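Local coordinates for transcriptional regulator nlh2 (Aquifex aeolicus, PDB 4G3V), which probably activates sigma-54-dependent transcription under the control of its GAF domain, the part seen here in an inactive state, at residues 91-96 against 107-112; 112-117 against 134-139; 75-80 against 96-101; 44-49 against 62-67. One frame throughout, in Å; residues are numbered along the deposited sequence.

Interaction 1: residues 91-96 against 107-112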
# COMPACT_ATOMS: atom_id res chain seq x y z
N PRO A 91 14.69 10.67 -13.30
CA PRO A 91 16.02 10.07 -13.40
C PRO A 91 17.07 11.17 -13.51
O PRO A 91 16.78 12.24 -14.04
CB PRO A 91 15.96 9.27 -14.70
CG PRO A 91 14.57 9.36 -15.20
CD PRO A 91 13.93 10.53 -14.55
N ASN A 92 18.28 10.91 -13.00
CA ASN A 92 19.38 11.84 -13.17
C ASN A 92 18.96 13.26 -12.80
O ASN A 92 19.19 14.22 -13.57
CB ASN A 92 19.86 11.79 -14.63
CG ASN A 92 19.87 10.37 -15.18
OD1 ASN A 92 19.21 10.07 -16.18
ND2 ASN A 92 20.62 9.49 -14.52
N VAL A 93 18.35 13.39 -11.62
CA VAL A 93 17.66 14.62 -11.23
C VAL A 93 18.64 15.78 -11.13
O VAL A 93 18.27 16.93 -11.32
CB VAL A 93 16.91 14.43 -9.88
CG1 VAL A 93 17.87 14.09 -8.75
CG2 VAL A 93 16.10 15.67 -9.54
N LYS A 94 19.89 15.45 -10.85
CA LYS A 94 20.95 16.43 -10.68
C LYS A 94 20.95 17.39 -11.87
O LYS A 94 21.18 18.59 -11.71
CB LYS A 94 22.29 15.68 -10.57
CG LYS A 94 23.49 16.52 -10.15
CD LYS A 94 24.71 15.61 -9.97
CE LYS A 94 26.01 16.39 -9.83
NZ LYS A 94 26.03 17.24 -8.62
N HIS A 95 20.63 16.86 -13.06
CA HIS A 95 20.74 17.63 -14.30
C HIS A 95 19.40 17.98 -14.92
O HIS A 95 19.33 18.35 -16.10
CB HIS A 95 21.58 16.85 -15.32
CG HIS A 95 23.00 16.62 -14.88
ND1 HIS A 95 23.43 15.41 -14.37
CD2 HIS A 95 24.07 17.45 -14.85
CE1 HIS A 95 24.71 15.51 -14.06
NE2 HIS A 95 25.12 16.73 -14.34
N ASN A 96 18.34 17.88 -14.13
CA ASN A 96 17.00 18.15 -14.64
C ASN A 96 16.62 19.62 -14.52
O ASN A 96 16.87 20.25 -13.50
CB ASN A 96 15.98 17.29 -13.90
CG ASN A 96 14.61 17.39 -14.53
OD1 ASN A 96 13.82 18.27 -14.19
ND2 ASN A 96 14.32 16.48 -15.46
N ARG A 107 24.54 19.24 -5.21
CA ARG A 107 26.00 19.09 -5.29
C ARG A 107 26.49 17.81 -4.61
O ARG A 107 27.61 17.38 -4.84
CB ARG A 107 26.68 20.29 -4.66
CG ARG A 107 26.54 20.35 -3.16
CD ARG A 107 27.28 21.56 -2.58
NE ARG A 107 27.95 21.21 -1.34
CZ ARG A 107 27.31 20.97 -0.20
NH1 ARG A 107 25.98 21.02 -0.15
NH2 ARG A 107 28.00 20.66 0.89
N LEU A 108 25.64 17.23 -3.77
CA LEU A 108 25.97 15.99 -3.07
C LEU A 108 25.51 14.75 -3.84
O LEU A 108 26.00 13.65 -3.60
CB LEU A 108 25.34 15.99 -1.67
CG LEU A 108 25.57 14.71 -0.86
CD1 LEU A 108 27.07 14.45 -0.68
CD2 LEU A 108 24.86 14.79 0.48
N LEU A 109 24.57 14.94 -4.76
CA LEU A 109 24.08 13.85 -5.60
C LEU A 109 25.07 13.51 -6.72
O LEU A 109 25.81 14.38 -7.17
CB LEU A 109 22.75 14.23 -6.24
CG LEU A 109 21.60 14.61 -5.30
CD1 LEU A 109 20.33 14.90 -6.10
CD2 LEU A 109 21.37 13.50 -4.29
N THR A 110 25.06 12.25 -7.14
CA THR A 110 25.75 11.83 -8.36
C THR A 110 24.78 11.92 -9.52
O THR A 110 23.61 12.24 -9.34
CB THR A 110 26.22 10.37 -8.29
OG1 THR A 110 25.09 9.50 -8.44
CG2 THR A 110 26.91 10.09 -6.96
N GLU A 111 25.25 11.61 -10.73
CA GLU A 111 24.39 11.65 -11.90
C GLU A 111 23.41 10.47 -11.92
O GLU A 111 22.43 10.49 -12.67
CB GLU A 111 25.23 11.65 -13.18
CG GLU A 111 24.40 11.81 -14.45
CD GLU A 111 25.25 12.02 -15.68
OE1 GLU A 111 26.35 12.60 -15.55
OE2 GLU A 111 24.81 11.61 -16.78
N LYS A 112 23.65 9.47 -11.08
CA LYS A 112 22.79 8.29 -11.05
C LYS A 112 21.59 8.47 -10.13
O LYS A 112 20.62 7.71 -10.20
CB LYS A 112 23.60 7.06 -10.64
CG LYS A 112 24.80 6.81 -11.54
CD LYS A 112 25.04 5.32 -11.77
CE LYS A 112 25.52 4.63 -10.50
NZ LYS A 112 26.06 3.26 -10.80
O HOH W 1 18.58 8.20 -12.10
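Lys-94 reaches across from the short 3-10 turn of 91-96 and lies along the backbone of 107-112. Its CB lies 3.9 Å from Thr-110 O; from there CG stands anti to the backbone N (chi1 -170°). The chain runs straight as far as CE, and CD and CE both pass Leu-109 O, each 3.3 Å from it. A bend at chi4 (64°) then turns Lys-94 NZ into a weak hydrogen bond of 3.2 Å to Leu-109 O; Gly-106 O is its stronger partner.

Asn-92 holds the other end of the contact. Its ND2 donates to Glu-111 O at 2.8 Å, a straight bond lying in the carbonyl plane and close to the amide plane, while a water bridges Asn-92 N and Lys-112 O. Between these ends the Glu-111 chain passes the ND1-CE1 edge of the His-95 ring, roughly at right angles to that side chain, with CB in the ring plane, CG 3.7 Å from His-95 ND1 and the carboxylate turned 77° from the ring. His-95 ND1 is buried here without a polar partner. On the buried side, Val-93 CG1 meets Leu-109 CD1 at 3.7 Å.

Thr-110 OG1, also bonded to Glu-135, accepts from Lys-112 N in an ST turn. The contact closes the long loop between strands 88-90 and 113-122, with Leu-109 resting on Phe-133 of strand 125-135 and Val-93 backbone-paired with His-113.

Interaction 2: residues 112-117 against 134-139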
# COMPACT_ATOMS: atom_id res chain seq x y z
N LYS A 112 23.65 9.47 -11.08
CA LYS A 112 22.79 8.29 -11.05
C LYS A 112 21.59 8.47 -10.13
O LYS A 112 20.62 7.71 -10.20
CB LYS A 112 23.60 7.06 -10.64
CG LYS A 112 24.80 6.81 -11.54
CD LYS A 112 25.04 5.32 -11.77
CE LYS A 112 25.52 4.63 -10.50
NZ LYS A 112 26.06 3.26 -10.80
N HIS A 113 21.63 9.48 -9.26
CA HIS A 113 20.52 9.70 -8.33
C HIS A 113 19.25 10.08 -9.06
O HIS A 113 19.26 10.96 -9.93
CB HIS A 113 20.84 10.80 -7.32
CG HIS A 113 21.60 10.31 -6.12
ND1 HIS A 113 22.98 10.37 -6.05
CD2 HIS A 113 21.18 9.73 -4.98
CE1 HIS A 113 23.37 9.86 -4.89
NE2 HIS A 113 22.30 9.46 -4.22
N ALA A 114 18.15 9.42 -8.70
CA ALA A 114 16.83 9.84 -9.14
C ALA A 114 16.07 10.45 -7.96
O ALA A 114 16.39 10.20 -6.80
CB ALA A 114 16.06 8.68 -9.70
N LEU A 115 15.07 11.26 -8.29
CA LEU A 115 14.16 11.80 -7.30
C LEU A 115 12.79 11.17 -7.54
O LEU A 115 12.30 11.18 -8.67
CB LEU A 115 14.09 13.33 -7.43
CG LEU A 115 13.28 14.11 -6.40
CD1 LEU A 115 13.58 15.60 -6.48
CD2 LEU A 115 11.81 13.88 -6.57
N ILE A 116 12.19 10.59 -6.51
CA ILE A 116 10.81 10.13 -6.62
C ILE A 116 9.99 10.84 -5.55
O ILE A 116 10.33 10.79 -4.37
CB ILE A 116 10.68 8.62 -6.42
CG1 ILE A 116 11.47 7.87 -7.49
CG2 ILE A 116 9.20 8.20 -6.44
CD1 ILE A 116 11.51 6.38 -7.27
N ALA A 117 8.92 11.49 -5.97
CA ALA A 117 8.07 12.22 -5.06
C ALA A 117 6.63 11.76 -5.27
O ALA A 117 6.14 11.73 -6.41
CB ALA A 117 8.20 13.72 -5.29
N LYS A 134 17.57 8.37 -4.64
CA LYS A 134 18.23 7.08 -4.66
C LYS A 134 18.87 6.81 -6.02
O LYS A 134 18.32 7.18 -7.05
CB LYS A 134 17.22 5.98 -4.34
CG LYS A 134 17.80 4.57 -4.40
CD LYS A 134 16.74 3.56 -3.98
CE LYS A 134 17.18 2.14 -4.29
NZ LYS A 134 18.36 1.75 -3.48
N GLU A 135 20.04 6.19 -6.01
CA GLU A 135 20.74 5.84 -7.25
C GLU A 135 20.12 4.63 -7.95
O GLU A 135 19.77 3.64 -7.31
CB GLU A 135 22.21 5.52 -6.97
CG GLU A 135 23.06 6.70 -6.55
CD GLU A 135 24.53 6.37 -6.61
OE1 GLU A 135 24.88 5.19 -6.35
OE2 GLU A 135 25.35 7.26 -6.93
N PHE A 136 20.03 4.71 -9.27
CA PHE A 136 19.55 3.61 -10.10
C PHE A 136 20.46 3.50 -11.31
O PHE A 136 21.03 4.50 -11.77
CB PHE A 136 18.13 3.87 -10.58
CG PHE A 136 17.12 3.87 -9.48
CD1 PHE A 136 16.51 2.69 -9.09
CD2 PHE A 136 16.79 5.04 -8.83
CE1 PHE A 136 15.58 2.68 -8.08
CE2 PHE A 136 15.85 5.04 -7.81
CZ PHE A 136 15.25 3.86 -7.43
N SER A 137 20.56 2.29 -11.85
CA SER A 137 21.43 2.02 -12.99
C SER A 137 20.66 1.81 -14.30
O SER A 137 21.26 1.50 -15.33
CB SER A 137 22.30 0.80 -12.70
OG SER A 137 23.14 1.05 -11.58
N ASP A 138 19.34 1.95 -14.26
CA ASP A 138 18.51 1.88 -15.47
C ASP A 138 17.08 2.35 -15.20
O ASP A 138 16.56 2.20 -14.10
CB ASP A 138 18.49 0.46 -16.03
CG ASP A 138 18.04 -0.56 -15.01
OD1 ASP A 138 16.83 -0.60 -14.71
OD2 ASP A 138 18.89 -1.33 -14.52
N LYS A 139 16.46 2.92 -16.23
CA LYS A 139 15.12 3.50 -16.10
C LYS A 139 14.08 2.47 -15.67
O LYS A 139 13.05 2.82 -15.10
CB LYS A 139 14.69 4.13 -17.42
CG LYS A 139 15.48 5.37 -17.80
CD LYS A 139 15.06 5.91 -19.16
CE LYS A 139 15.86 7.14 -19.55
NZ LYS A 139 15.52 7.60 -20.93
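Strands 113-122 and 125-135 form a beta hairpin in the antiparallel sheet of the GAF domain, and here its open end is laced together just before the chain leaves for helix 139-162. Ala-114 and Lys-134 are a hydrogen-bonded pair: Ala-114 N donates almost linearly to Lys-134 O at 2.8 Å, and Lys-134 N returns the bond to Ala-114 O at 3.1 Å. One step on, His-113 and Glu-135 are a non-hydrogen-bonded pair with their CA atoms 4.0 Å apart. The ladder runs one rung beyond the regular strands, for Phe-136 N donates to Lys-112 O at 3.2 Å, arriving 43° above the carbonyl plane.

The two faces of the hairpin differ in character. On the face of Ala-114 and Lys-134, Ala-114 CB touches Phe-136 CD2 at 3.8 Å, while Lys-134 NZ bonds to Leu-40 O. Leu-142 of helix 139-162 packs on both Ala-114 and Phe-136, and Phe-145 meets the Phe-136 ring edge-to-face. Asp-138, at the N-cap of that helix, accepts from Ser-141 N. The other side carries His-113 and Glu-135. The hydrogen bond between His-113 ND1 and Thr-110 N fixes the rotation of the imidazole, and Glu-135 OE2 is hydrogen-bonded to Thr-110 OG1. A single loop residue therefore orients both side chains. With its carboxylate plane turned 51° from the ring, Glu-135 passes over the imidazole in a CH-pi contact, CG lying 3.6 Å from the centroid of the His-113 ring and only 9° off its normal.

Interaction 3: residues 75-80 against 96-101; sequences EGITGK and NSAFAN
The contact between helix 76-84 and the loop 96-101 is made by van der Waals packing, while hydrogen bonds serve to shape the loop. Among the apolar contacts, Ile-77 does most of the work. Its CG1 is anti to the carbonyl carbon (chi1 -64°), and the extended arm carries CD1 to 3.8 Å from Phe-99 CA and 4.0 Å from Phe-99 CD1, so the methyl sits in the angle between the loop backbone and the ring. Nearer the root of the arm, Ile-77 CG1 lies 3.9 Å from Ala-98 O. Within the loop, Asn-101 N lies over the centre of the Phe-99 ring, 3.5 Å above its plane. An alanine at Ile-77 would remove this arm and would probably loosen the seating of the loop on the helix, along with the packing on Val-93 and Leu-115.

Close backbone approach comes from Gly-76, whose CA is 3.9 Å from Ala-100 CB. Its phi is positive (67°), and a side-chain carbon here would crowd that methyl at about 3.0 Å.

Polar bonds within the loop fix its form. Asn-96 OD1 accepts from Ala-98 N at 2.9 Å, and Phe-99 N donates to Asn-96 O. The start of the loop thus combines an Asx turn at Asn-96 with a type I beta turn from Asn-96 to Phe-99, set against the N-terminal part of helix 76-84, which packs on strands 88-90 and 113-122 of the GAF sheet.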
# COMPACT_ATOMS: atom_id res chain seq x y z
N GLU A 75 5.95 24.81 -7.18
CA GLU A 75 7.36 25.14 -6.97
C GLU A 75 8.27 23.92 -6.93
O GLU A 75 8.26 23.14 -5.96
CB GLU A 75 7.55 25.92 -5.67
CG GLU A 75 9.00 26.23 -5.37
CD GLU A 75 9.20 26.98 -4.06
OE1 GLU A 75 8.25 27.04 -3.25
OE2 GLU A 75 10.31 27.50 -3.85
N GLY A 76 9.08 23.76 -7.97
CA GLY A 76 9.98 22.62 -8.05
C GLY A 76 9.23 21.30 -8.20
O GLY A 76 8.02 21.28 -8.37
N ILE A 77 9.97 20.20 -8.15
CA ILE A 77 9.39 18.87 -8.36
C ILE A 77 8.42 18.50 -7.24
O ILE A 77 7.29 18.07 -7.50
CB ILE A 77 10.50 17.81 -8.49
CG1 ILE A 77 11.34 18.11 -9.74
CG2 ILE A 77 9.92 16.41 -8.56
CD1 ILE A 77 12.72 17.49 -9.72
N THR A 78 8.85 18.69 -6.00
CA THR A 78 7.99 18.40 -4.87
C THR A 78 6.75 19.29 -4.89
O THR A 78 5.65 18.83 -4.61
CB THR A 78 8.78 18.51 -3.54
OG1 THR A 78 9.79 17.49 -3.51
CG2 THR A 78 7.86 18.32 -2.36
N GLY A 79 6.91 20.56 -5.26
CA GLY A 79 5.79 21.48 -5.34
C GLY A 79 4.79 21.11 -6.43
O GLY A 79 3.59 21.37 -6.31
N LYS A 80 5.27 20.50 -7.51
CA LYS A 80 4.37 20.07 -8.57
C LYS A 80 3.53 18.87 -8.14
O LYS A 80 2.35 18.79 -8.45
CB LYS A 80 5.14 19.77 -9.85
CG LYS A 80 5.58 21.02 -10.60
CD LYS A 80 6.56 20.67 -11.72
CE LYS A 80 6.79 21.86 -12.63
NZ LYS A 80 7.31 23.03 -11.88
N ASN A 96 18.34 17.88 -14.13
CA ASN A 96 17.00 18.15 -14.64
C ASN A 96 16.62 19.62 -14.52
O ASN A 96 16.87 20.25 -13.50
CB ASN A 96 15.98 17.29 -13.90
CG ASN A 96 14.61 17.39 -14.53
OD1 ASN A 96 13.82 18.27 -14.19
ND2 ASN A 96 14.32 16.48 -15.46
N SER A 97 15.98 20.14 -15.56
CA SER A 97 15.67 21.56 -15.64
C SER A 97 14.65 22.04 -14.59
O SER A 97 14.61 23.23 -14.27
CB SER A 97 15.13 21.89 -17.03
OG SER A 97 13.81 21.36 -17.19
N ALA A 98 13.83 21.12 -14.09
CA ALA A 98 12.77 21.48 -13.15
C ALA A 98 13.21 21.32 -11.69
O ALA A 98 12.47 21.66 -10.77
CB ALA A 98 11.51 20.64 -13.41
N PHE A 99 14.42 20.82 -11.50
CA PHE A 99 14.94 20.59 -10.15
C PHE A 99 15.31 21.91 -9.48
O PHE A 99 16.26 22.58 -9.87
CB PHE A 99 16.15 19.66 -10.22
CG PHE A 99 16.71 19.30 -8.87
CD1 PHE A 99 15.87 18.96 -7.83
CD2 PHE A 99 18.07 19.29 -8.66
CE1 PHE A 99 16.39 18.62 -6.59
CE2 PHE A 99 18.60 18.96 -7.42
CZ PHE A 99 17.75 18.62 -6.39
N ALA A 100 14.56 22.29 -8.45
CA ALA A 100 14.77 23.57 -7.79
C ALA A 100 15.92 23.46 -6.81
O ALA A 100 16.39 24.47 -6.28
CB ALA A 100 13.51 24.01 -7.07
N ASN A 101 16.37 22.24 -6.58
CA ASN A 101 17.47 21.98 -5.68
C ASN A 101 17.43 22.94 -4.52
O ASN A 101 18.43 23.58 -4.19
CB ASN A 101 18.80 22.13 -6.41
CG ASN A 101 19.98 21.74 -5.56
OD1 ASN A 101 19.79 21.25 -4.44
ND2 ASN A 101 21.19 21.94 -6.07

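Interaction 4: residues 44-49 against 62-67; sequences HSFIAI and GYFLNK
Tyr-63 N donates to His-44 ND1 at 3.0 Å, meeting the imidazole at its edge and only 5° out of its plane. Tyr-63 CB follows close behind, 3.2 Å from His-44 ND1. Beside this bond the rings of Phe-46 and Phe-64 form an edge-to-face pair, centroids 5.0 Å apart and planes at 63°, in which Phe-46 CD2 stands over the centre of the Phe-64 ring. The rim of that ring also touches strand 44-51, with Phe-64 CE2 4.0 Å from His-44 CB. A leucine at Phe-64 lacks the ring that receives the edge of Phe-46, and the loop would probably be held less firmly against the strand.

Further out, Gly-62 lets the histidine in: a CB there would fall 2.9 Å from His-44 ND1. Lys-67 NZ bonds to Tyr-63 O at 2.6 Å and lies over the face of the tyrosine ring, bracing the turn from Phe-64 to Lys-67, while Tyr-63 OH is held by Thr-103 O.

Because His-44 ND1 accepts from a backbone N-H, it should carry no proton, consistent with a neutral imidazole protonated at NE2.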
# COMPACT_ATOMS: atom_id res chain seq x y z
N HIS A 44 18.61 9.52 1.42
CA HIS A 44 18.12 10.87 1.63
C HIS A 44 16.63 10.93 1.36
O HIS A 44 16.17 10.49 0.30
CB HIS A 44 18.84 11.86 0.71
CG HIS A 44 20.33 11.74 0.72
ND1 HIS A 44 21.12 12.33 1.68
CD2 HIS A 44 21.18 11.08 -0.11
CE1 HIS A 44 22.39 12.06 1.44
NE2 HIS A 44 22.46 11.30 0.36
N SER A 45 15.86 11.50 2.28
CA SER A 45 14.42 11.52 2.12
C SER A 45 13.78 12.52 3.05
O SER A 45 14.39 12.91 4.05
CB SER A 45 13.82 10.13 2.42
OG SER A 45 14.09 9.76 3.76
N PHE A 46 12.55 12.91 2.73
CA PHE A 46 11.78 13.73 3.64
C PHE A 46 10.30 13.52 3.41
O PHE A 46 9.89 13.05 2.36
CB PHE A 46 12.18 15.22 3.54
CG PHE A 46 11.83 15.88 2.22
CD1 PHE A 46 10.54 16.29 1.95
CD2 PHE A 46 12.82 16.14 1.29
CE1 PHE A 46 10.22 16.92 0.73
CE2 PHE A 46 12.53 16.77 0.08
CZ PHE A 46 11.23 17.16 -0.20
N ILE A 47 9.52 13.83 4.44
CA ILE A 47 8.07 13.85 4.36
C ILE A 47 7.68 15.28 4.68
O ILE A 47 8.06 15.81 5.73
CB ILE A 47 7.44 12.85 5.34
CG1 ILE A 47 7.80 11.43 4.91
CG2 ILE A 47 5.94 13.02 5.40
CD1 ILE A 47 7.54 10.34 5.96
N ALA A 48 6.98 15.92 3.75
CA ALA A 48 6.52 17.30 3.93
C ALA A 48 5.01 17.31 4.09
O ALA A 48 4.29 16.53 3.45
CB ALA A 48 6.92 18.14 2.75
N ILE A 49 4.53 18.19 4.96
CA ILE A 49 3.13 18.22 5.30
C ILE A 49 2.53 19.59 5.01
O ILE A 49 3.20 20.62 5.17
CB ILE A 49 2.93 17.88 6.78
CG1 ILE A 49 3.46 16.47 7.02
CG2 ILE A 49 1.47 17.99 7.16
CD1 ILE A 49 3.53 16.06 8.48
N GLY A 62 19.02 11.62 6.40
CA GLY A 62 20.22 11.92 5.63
C GLY A 62 20.53 13.40 5.51
O GLY A 62 20.53 14.14 6.48
N TYR A 63 20.77 13.84 4.28
CA TYR A 63 21.19 15.21 4.01
C TYR A 63 20.18 16.24 4.50
O TYR A 63 20.55 17.34 4.89
CB TYR A 63 21.42 15.41 2.51
CG TYR A 63 21.82 16.82 2.16
CD1 TYR A 63 23.15 17.22 2.23
CD2 TYR A 63 20.87 17.75 1.78
CE1 TYR A 63 23.52 18.52 1.92
CE2 TYR A 63 21.23 19.05 1.47
CZ TYR A 63 22.56 19.43 1.54
OH TYR A 63 22.93 20.72 1.24
N PHE A 64 18.90 15.88 4.49
CA PHE A 64 17.85 16.81 4.89
C PHE A 64 17.72 17.00 6.40
O PHE A 64 16.94 17.84 6.86
CB PHE A 64 16.53 16.34 4.31
CG PHE A 64 16.51 16.37 2.82
CD1 PHE A 64 16.14 17.53 2.16
CD2 PHE A 64 16.89 15.27 2.09
CE1 PHE A 64 16.14 17.58 0.79
CE2 PHE A 64 16.88 15.31 0.71
CZ PHE A 64 16.51 16.47 0.06
N LEU A 65 18.48 16.23 7.17
CA LEU A 65 18.42 16.37 8.61
C LEU A 65 18.69 17.83 9.00
O LEU A 65 19.62 18.45 8.48
CB LEU A 65 19.43 15.46 9.29
CG LEU A 65 19.25 15.34 10.80
CD1 LEU A 65 17.96 14.60 11.12
CD2 LEU A 65 20.44 14.62 11.40
N ASN A 66 17.88 18.36 9.91
CA ASN A 66 18.06 19.71 10.44
C ASN A 66 18.03 20.79 9.36
O ASN A 66 18.81 21.75 9.41
CB ASN A 66 19.37 19.81 11.23
CG ASN A 66 19.36 18.96 12.49
OD1 ASN A 66 18.34 18.87 13.18
ND2 ASN A 66 20.49 18.33 12.79
N LYS A 67 17.13 20.63 8.40
CA LYS A 67 16.94 21.65 7.37
C LYS A 67 15.47 22.05 7.27
O LYS A 67 14.58 21.19 7.18
CB LYS A 67 17.46 21.15 6.02
CG LYS A 67 18.97 20.91 6.02
CD LYS A 67 19.52 20.69 4.62
CE LYS A 67 21.05 20.71 4.61
NZ LYS A 67 21.66 19.64 5.45

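Overall arrangement
From the N terminus, interaction 4 comes first, closing the short excursion from strand 44-51 through strand 54-61 to the loop before strand 70-72. Interactions 3 and 1 then cross: segment 91-96 lies between the two halves of interaction 3, and 96-101 between those of interaction 1, with Asn-96 common to both. Together they fold the long loop after strand 88-90 back on itself and onto helix 76-84. Interaction 2 follows in series from Lys-112, which it shares with interaction 1, and closes the hairpin leading to helix 139-162. Leu-115 packs on Ile-77 and Phe-99, joining interactions 2 and 3, while Leu-108 against Tyr-63 links interactions 1 and 4.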